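Local coordinates for 11S globulin seed storage protein (Amaranthus hypochondriacus, PDB 3QAC), which probably serves as a seed storage protein, laid down as a nutrient reserve for the seedling, at residues A[139-144]-A[319-324]; A[355-360]-A[393-398]. All blocks are in the same frame, centred on the assembly; numbering follows the deposited sequence.

Interaction 1: A[139-144]-A[319-324]; sequences IFAMPA and RHLRLS
At the seam between the two cupin domains of this 11S globulin, Leu321, the last residue of helix 318-321, packs against Ala141, Met142 and Pro143, where strand 138-142 runs out into a loop. Its isobutyl group makes the contact, each methyl against its own part of the chain. CD1 reaches the strand: it sits 3.9 Å from Ala141 CB and, a little closer, 3.6 Å from the carbonyl oxygen Met142 O, a van der Waals approach with no hydrogen bond in it. CD2 turns to the loop and lies 3.8 Å from Pro143 CA and 4.1 Å from Pro143 CB. In Leu321 CG lies anti to the carbonyl carbon (chi1 -52°), and the two methyls divide between strand end and loop.

Strand alternation sorts the neighbours: the CB of Ala141 points toward the leucine, whereas that of Met142 points away, and Met142 therefore offers backbone alone to CD1. Pro71 also touches the leucine. The helix ends here, and Arg322, the next residue, leaves helical geometry with a positive phi of 56°, while Leu321 O is held by Asn168 ND2. The strand edges are already engaged: Ala141 is bonded through its backbone to Leu287, and Met142 to Glu72. Between 139-144 and 319-324 no hydrogen bond forms; the leucine packs against side chains and backbone alike, a buried helix-end residue set against an N-terminal sheet strand, as fits the bicupin fold of the legumins.

Interaction 2: A[355-360]-A[393-398]; sequences GRIQIV and DGFEWV
The phenyl ring of Phe395 is the flat group here, and two neighbours on strand 354-360 come to it at a slant: the backbone N of Gly355 near one ortho carbon, and the CD1 methyl of Ile357 near the far end. Beyond this pair, Cys350 and Ala390 also touch the Phe395 side chain. The contact spans the interior of the C-terminal cupin beta-barrel, whose two antiparallel sheets face each other; strand 394-401 belongs to one and strand 354-360 to the other, and no hydrogen bond passes between the segments.

The approach to Gly355 is intimate. Phe395 CD2 stands 3.3 Å from Gly355 N and 3.7 Å from Gly355 CA, and the neighbouring Phe395 CE2 is 3.8 Å from that same Gly355 N. A beta carbon on Gly355 would fall 3.0 Å from Phe395 CD2, a clash, so the missing side chain is what lets ring and backbone come together. The ring gets there because its CG lies anti to the backbone N (chi1 174°), which carries it off its own strand toward the opposing sheet. Just before it, at the backbone angles of Gly394 (phi 80°), a beta carbon would be pressed against the carbonyl O of Asp393. Replacing Phe395 with an alanine would probably open a gap beside Gly355 and take away the ring carbon against which Ile357 CD1 rests.

Ile357 is packed by Met348, Phe368, Leu372 and Ile386 as well, placing it among the apolar side chains inside the barrel. Its side chain and that of Phe395 cross at about a right angle. Extended along CG1 (chi2 168°), the isoleucine places its CD1 methyl 3.7 Å from Phe395 CZ.

Overall arrangement
Both segments of interaction 1 precede those of interaction 2 in the chain, and the centres lie about 25 Å apart. Interaction 1 joins the N-terminal cupin domain to the C-terminal one; interaction 2 lies wholly within the latter and ties its two sheets together. A shared sheet links them: Ser324, at the end of 319-324, begins strand 324-330, which pairs antiparallel with strand 394-401. Ile139 CD1 lies 3.9 Å from Val398 CG1, and through this contact strand 138-142 of the N-terminal cupin meets the C-terminal barrel. On strand 354-360, Gln358 OE1 is hydrogen-bonded to Glu216 N of a neighbouring subunit, so the same barrel meets the other cupin domain and the next subunit.

Interaction 1: A[139-144]-A[319-324]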
loop_
_atom_site.group_PDB
_atom_site.type_symbol
_atom_site.label_atom_id
_atom_site.label_comp_id
_atom_site.label_asym_id
_atom_site.label_seq_id
_atom_site.Cartn_x
_atom_site.Cartn_y
_atom_site.Cartn_z
ATOM N N ILE A 139 22.624 11.556 5.458
ATOM C CA ILE A 139 21.375 11.090 4.857
ATOM C C ILE A 139 20.206 11.367 5.788
ATOM O O ILE A 139 20.025 10.700 6.804
ATOM C CB ILE A 139 21.385 9.595 4.582
ATOM C CG1 ILE A 139 22.459 9.246 3.566
ATOM C CG2 ILE A 139 20.037 9.168 4.054
ATOM C CD1 ILE A 139 21.967 9.289 2.154
ATOM N N PHE A 140 19.405 12.341 5.400
ATOM C CA PHE A 140 18.274 12.840 6.158
ATOM C C PHE A 140 16.924 12.355 5.569
ATOM O O PHE A 140 16.741 12.291 4.331
ATOM C CB PHE A 140 18.343 14.352 6.057
ATOM C CG PHE A 140 17.805 15.059 7.225
ATOM C CD1 PHE A 140 18.659 15.577 8.184
ATOM C CD2 PHE A 140 16.450 15.226 7.374
ATOM C CE1 PHE A 140 18.169 16.249 9.286
ATOM C CE2 PHE A 140 15.951 15.897 8.476
ATOM C CZ PHE A 140 16.819 16.410 9.433
ATOM N N ALA A 141 15.969 12.041 6.444
ATOM C CA ALA A 141 14.632 11.625 6.005
ATOM C C ALA A 141 13.589 12.683 6.291
ATOM O O ALA A 141 13.404 13.073 7.437
ATOM C CB ALA A 141 14.234 10.317 6.680
ATOM N N MET A 142 12.908 13.148 5.247
ATOM C CA MET A 142 11.783 14.072 5.377
ATOM C C MET A 142 10.445 13.358 5.194
ATOM O O MET A 142 10.128 12.922 4.095
ATOM C CB MET A 142 11.875 15.183 4.317
ATOM C CG MET A 142 10.951 16.358 4.594
ATOM S SD MET A 142 11.388 17.194 6.147
ATOM C CE MET A 142 13.093 17.619 5.836
ATOM N N PRO A 143 9.657 13.231 6.271
ATOM C CA PRO A 143 8.345 12.584 6.155
ATOM C C PRO A 143 7.446 13.424 5.282
ATOM O O PRO A 143 7.682 14.621 5.168
ATOM C CB PRO A 143 7.810 12.601 7.587
ATOM C CG PRO A 143 9.035 12.776 8.461
ATOM C CD PRO A 143 9.981 13.608 7.659
ATOM N N ALA A 144 6.455 12.796 4.656
ATOM C CA ALA A 144 5.526 13.488 3.782
ATOM C C ALA A 144 4.899 14.680 4.495
ATOM O O ALA A 144 4.550 14.594 5.658
ATOM C CB ALA A 144 4.466 12.541 3.309
ATOM N N ARG A 319 11.171 3.508 9.103
ATOM C CA ARG A 319 10.107 2.534 9.262
ATOM C C ARG A 319 8.839 3.181 8.703
ATOM O O ARG A 319 7.999 2.522 8.102
ATOM C CB ARG A 319 9.931 2.165 10.742
ATOM C CG ARG A 319 9.327 0.782 11.017
ATOM C CD ARG A 319 10.218 -0.035 11.983
ATOM N NE ARG A 319 10.929 0.835 12.924
ATOM C CZ ARG A 319 12.102 0.559 13.497
ATOM N NH1 ARG A 319 12.644 1.444 14.320
ATOM N NH2 ARG A 319 12.743 -0.581 13.247
ATOM N N HIS A 320 8.713 4.483 8.889
ATOM C CA HIS A 320 7.531 5.180 8.401
ATOM C C HIS A 320 7.593 5.535 6.912
ATOM O O HIS A 320 6.607 5.373 6.193
ATOM C CB HIS A 320 7.211 6.408 9.254
ATOM C CG HIS A 320 6.280 6.109 10.384
ATOM N ND1 HIS A 320 4.911 6.040 10.221
ATOM C CD2 HIS A 320 6.523 5.819 11.686
ATOM C CE1 HIS A 320 4.350 5.741 11.381
ATOM N NE2 HIS A 320 5.305 5.604 12.285
ATOM N N LEU A 321 8.746 6.001 6.457
ATOM C CA LEU A 321 8.900 6.355 5.056
ATOM C C LEU A 321 8.967 5.142 4.140
ATOM O O LEU A 321 8.645 5.248 2.971
ATOM C CB LEU A 321 10.139 7.210 4.849
ATOM C CG LEU A 321 10.291 8.445 5.729
ATOM C CD1 LEU A 321 10.897 9.525 4.860
ATOM C CD2 LEU A 321 8.962 8.879 6.304
ATOM N N ARG A 322 9.381 3.995 4.670
ATOM C CA ARG A 322 9.603 2.818 3.851
ATOM C C ARG A 322 10.597 3.133 2.725
ATOM O O ARG A 322 10.424 2.741 1.563
ATOM C CB ARG A 322 8.278 2.295 3.285
ATOM C CG ARG A 322 7.262 1.876 4.359
ATOM C CD ARG A 322 5.905 1.553 3.721
ATOM N NE ARG A 322 4.829 1.427 4.708
ATOM C CZ ARG A 322 3.538 1.282 4.401
ATOM N NH1 ARG A 322 3.149 1.239 3.128
ATOM N NH2 ARG A 322 2.633 1.180 5.369
ATOM N N LEU A 323 11.638 3.871 3.070
ATOM C CA LEU A 323 12.747 4.034 2.160
ATOM C C LEU A 323 13.995 3.611 2.898
ATOM O O LEU A 323 14.017 3.537 4.147
ATOM C CB LEU A 323 12.869 5.479 1.705
ATOM C CG LEU A 323 11.594 5.968 1.004
ATOM C CD1 LEU A 323 11.562 7.455 0.911
ATOM C CD2 LEU A 323 11.461 5.339 -0.381
ATOM N N SER A 324 15.028 3.316 2.121
ATOM C CA SER A 324 16.341 3.116 2.673
ATOM C C SER A 324 17.355 3.743 1.739
ATOM O O SER A 324 16.999 4.327 0.720
ATOM C CB SER A 324 16.619 1.633 2.926
ATOM O OG SER A 324 15.992 0.826 1.957
#

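Interaction 2: A[355-360]-A[393-398]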
loop_
_atom_site.group_PDB
_atom_site.type_symbol
_atom_site.label_atom_id
_atom_site.label_comp_id
_atom_site.label_asym_id
_atom_site.label_seq_id
_atom_site.Cartn_x
_atom_site.Cartn_y
_atom_site.Cartn_z
ATOM N N GLY A 355 32.662 5.057 -12.947
ATOM C CA GLY A 355 32.504 3.619 -12.952
ATOM C C GLY A 355 31.877 3.080 -14.218
ATOM O O GLY A 355 30.983 3.708 -14.794
ATOM N N ARG A 356 32.370 1.933 -14.674
ATOM C CA ARG A 356 31.686 1.186 -15.720
ATOM C C ARG A 356 30.555 0.432 -15.020
ATOM O O ARG A 356 30.773 -0.470 -14.205
ATOM C CB ARG A 356 32.642 0.253 -16.495
ATOM C CG ARG A 356 32.016 -1.036 -17.093
ATOM C CD ARG A 356 32.183 -1.171 -18.626
ATOM N NE ARG A 356 31.599 -0.041 -19.354
ATOM C CZ ARG A 356 31.378 -0.003 -20.674
ATOM N NH1 ARG A 356 31.681 -1.048 -21.444
ATOM N NH2 ARG A 356 30.843 1.084 -21.229
ATOM N N ILE A 357 29.338 0.846 -15.319
ATOM C CA ILE A 357 28.183 0.246 -14.706
ATOM C C ILE A 357 27.455 -0.561 -15.749
ATOM O O ILE A 357 27.188 -0.093 -16.848
ATOM C CB ILE A 357 27.272 1.322 -14.068
ATOM C CG1 ILE A 357 28.016 1.985 -12.905
ATOM C CG2 ILE A 357 25.967 0.706 -13.582
ATOM C CD1 ILE A 357 27.361 3.232 -12.388
ATOM N N GLN A 358 27.161 -1.802 -15.414
ATOM C CA GLN A 358 26.383 -2.612 -16.325
ATOM C C GLN A 358 25.159 -3.217 -15.622
ATOM O O GLN A 358 25.254 -3.758 -14.502
ATOM C CB GLN A 358 27.244 -3.673 -17.020
ATOM C CG GLN A 358 26.470 -4.378 -18.131
ATOM C CD GLN A 358 27.305 -5.340 -18.958
ATOM O OE1 GLN A 358 28.374 -5.804 -18.532
ATOM N NE2 GLN A 358 26.807 -5.659 -20.144
ATOM N N ILE A 359 24.013 -3.093 -16.296
ATOM C CA ILE A 359 22.728 -3.468 -15.745
ATOM C C ILE A 359 22.009 -4.371 -16.732
ATOM O O ILE A 359 21.998 -4.118 -17.947
ATOM C CB ILE A 359 21.873 -2.224 -15.455
ATOM C CG1 ILE A 359 22.644 -1.251 -14.567
ATOM C CG2 ILE A 359 20.507 -2.604 -14.880
ATOM C CD1 ILE A 359 21.890 0.025 -14.290
ATOM N N VAL A 360 21.429 -5.436 -16.193
ATOM C CA VAL A 360 20.768 -6.460 -16.977
ATOM C C VAL A 360 19.317 -6.589 -16.535
ATOM O O VAL A 360 19.009 -6.488 -15.338
ATOM C CB VAL A 360 21.449 -7.817 -16.751
ATOM C CG1 VAL A 360 20.732 -8.931 -17.526
ATOM C CG2 VAL A 360 22.920 -7.743 -17.115
ATOM N N ASP A 393 40.233 6.473 -10.438
ATOM C CA ASP A 393 39.961 7.446 -9.401
ATOM C C ASP A 393 38.977 6.909 -8.366
ATOM O O ASP A 393 38.595 7.599 -7.424
ATOM C CB ASP A 393 39.442 8.735 -10.023
ATOM C CG ASP A 393 40.311 9.920 -9.688
ATOM O OD1 ASP A 393 41.546 9.724 -9.587
ATOM O OD2 ASP A 393 39.761 11.034 -9.519
ATOM N N GLY A 394 38.577 5.659 -8.543
ATOM C CA GLY A 394 37.560 5.086 -7.694
ATOM C C GLY A 394 36.186 5.538 -8.149
ATOM O O GLY A 394 36.028 6.200 -9.176
ATOM N N PHE A 395 35.181 5.187 -7.368
ATOM C CA PHE A 395 33.812 5.483 -7.739
ATOM C C PHE A 395 32.981 5.471 -6.473
ATOM O O PHE A 395 33.053 4.531 -5.688
ATOM C CB PHE A 395 33.293 4.449 -8.742
ATOM C CG PHE A 395 31.838 4.609 -9.075
ATOM C CD1 PHE A 395 30.884 3.791 -8.491
ATOM C CD2 PHE A 395 31.423 5.581 -9.965
ATOM C CE1 PHE A 395 29.553 3.933 -8.810
ATOM C CE2 PHE A 395 30.104 5.733 -10.270
ATOM C CZ PHE A 395 29.163 4.913 -9.692
ATOM N N GLU A 396 32.209 6.524 -6.266
ATOM C CA GLU A 396 31.450 6.668 -5.039
ATOM C C GLU A 396 30.049 7.113 -5.374
ATOM O O GLU A 396 29.843 8.007 -6.189
ATOM C CB GLU A 396 32.143 7.668 -4.115
ATOM C CG GLU A 396 33.649 7.442 -4.112
ATOM O OE1 GLU A 396 33.701 8.897 -2.270
ATOM O OE2 GLU A 396 35.610 8.275 -3.154
ATOM N N TRP A 397 29.078 6.478 -4.741
ATOM C CA TRP A 397 27.700 6.710 -5.092
ATOM C C TRP A 397 26.815 6.695 -3.861
ATOM O O TRP A 397 27.137 6.070 -2.858
ATOM C CB TRP A 397 27.252 5.597 -6.021
ATOM C CG TRP A 397 27.067 4.269 -5.330
ATOM C CD1 TRP A 397 25.902 3.762 -4.836
ATOM C CD2 TRP A 397 28.068 3.274 -5.085
ATOM N NE1 TRP A 397 26.110 2.515 -4.307
ATOM C CE2 TRP A 397 27.432 2.190 -4.448
ATOM C CE3 TRP A 397 29.440 3.188 -5.349
ATOM C CZ2 TRP A 397 28.122 1.046 -4.057
ATOM C CZ3 TRP A 397 30.123 2.048 -4.969
ATOM C CH2 TRP A 397 29.466 0.994 -4.328
ATOM N N VAL A 398 25.705 7.408 -3.940
ATOM C CA VAL A 398 24.630 7.197 -3.006
ATOM C C VAL A 398 23.473 6.526 -3.743
ATOM O O VAL A 398 23.124 6.905 -4.869
ATOM C CB VAL A 398 24.188 8.491 -2.319
ATOM C CG1 VAL A 398 22.927 8.245 -1.503
ATOM C CG2 VAL A 398 25.300 9.025 -1.423
#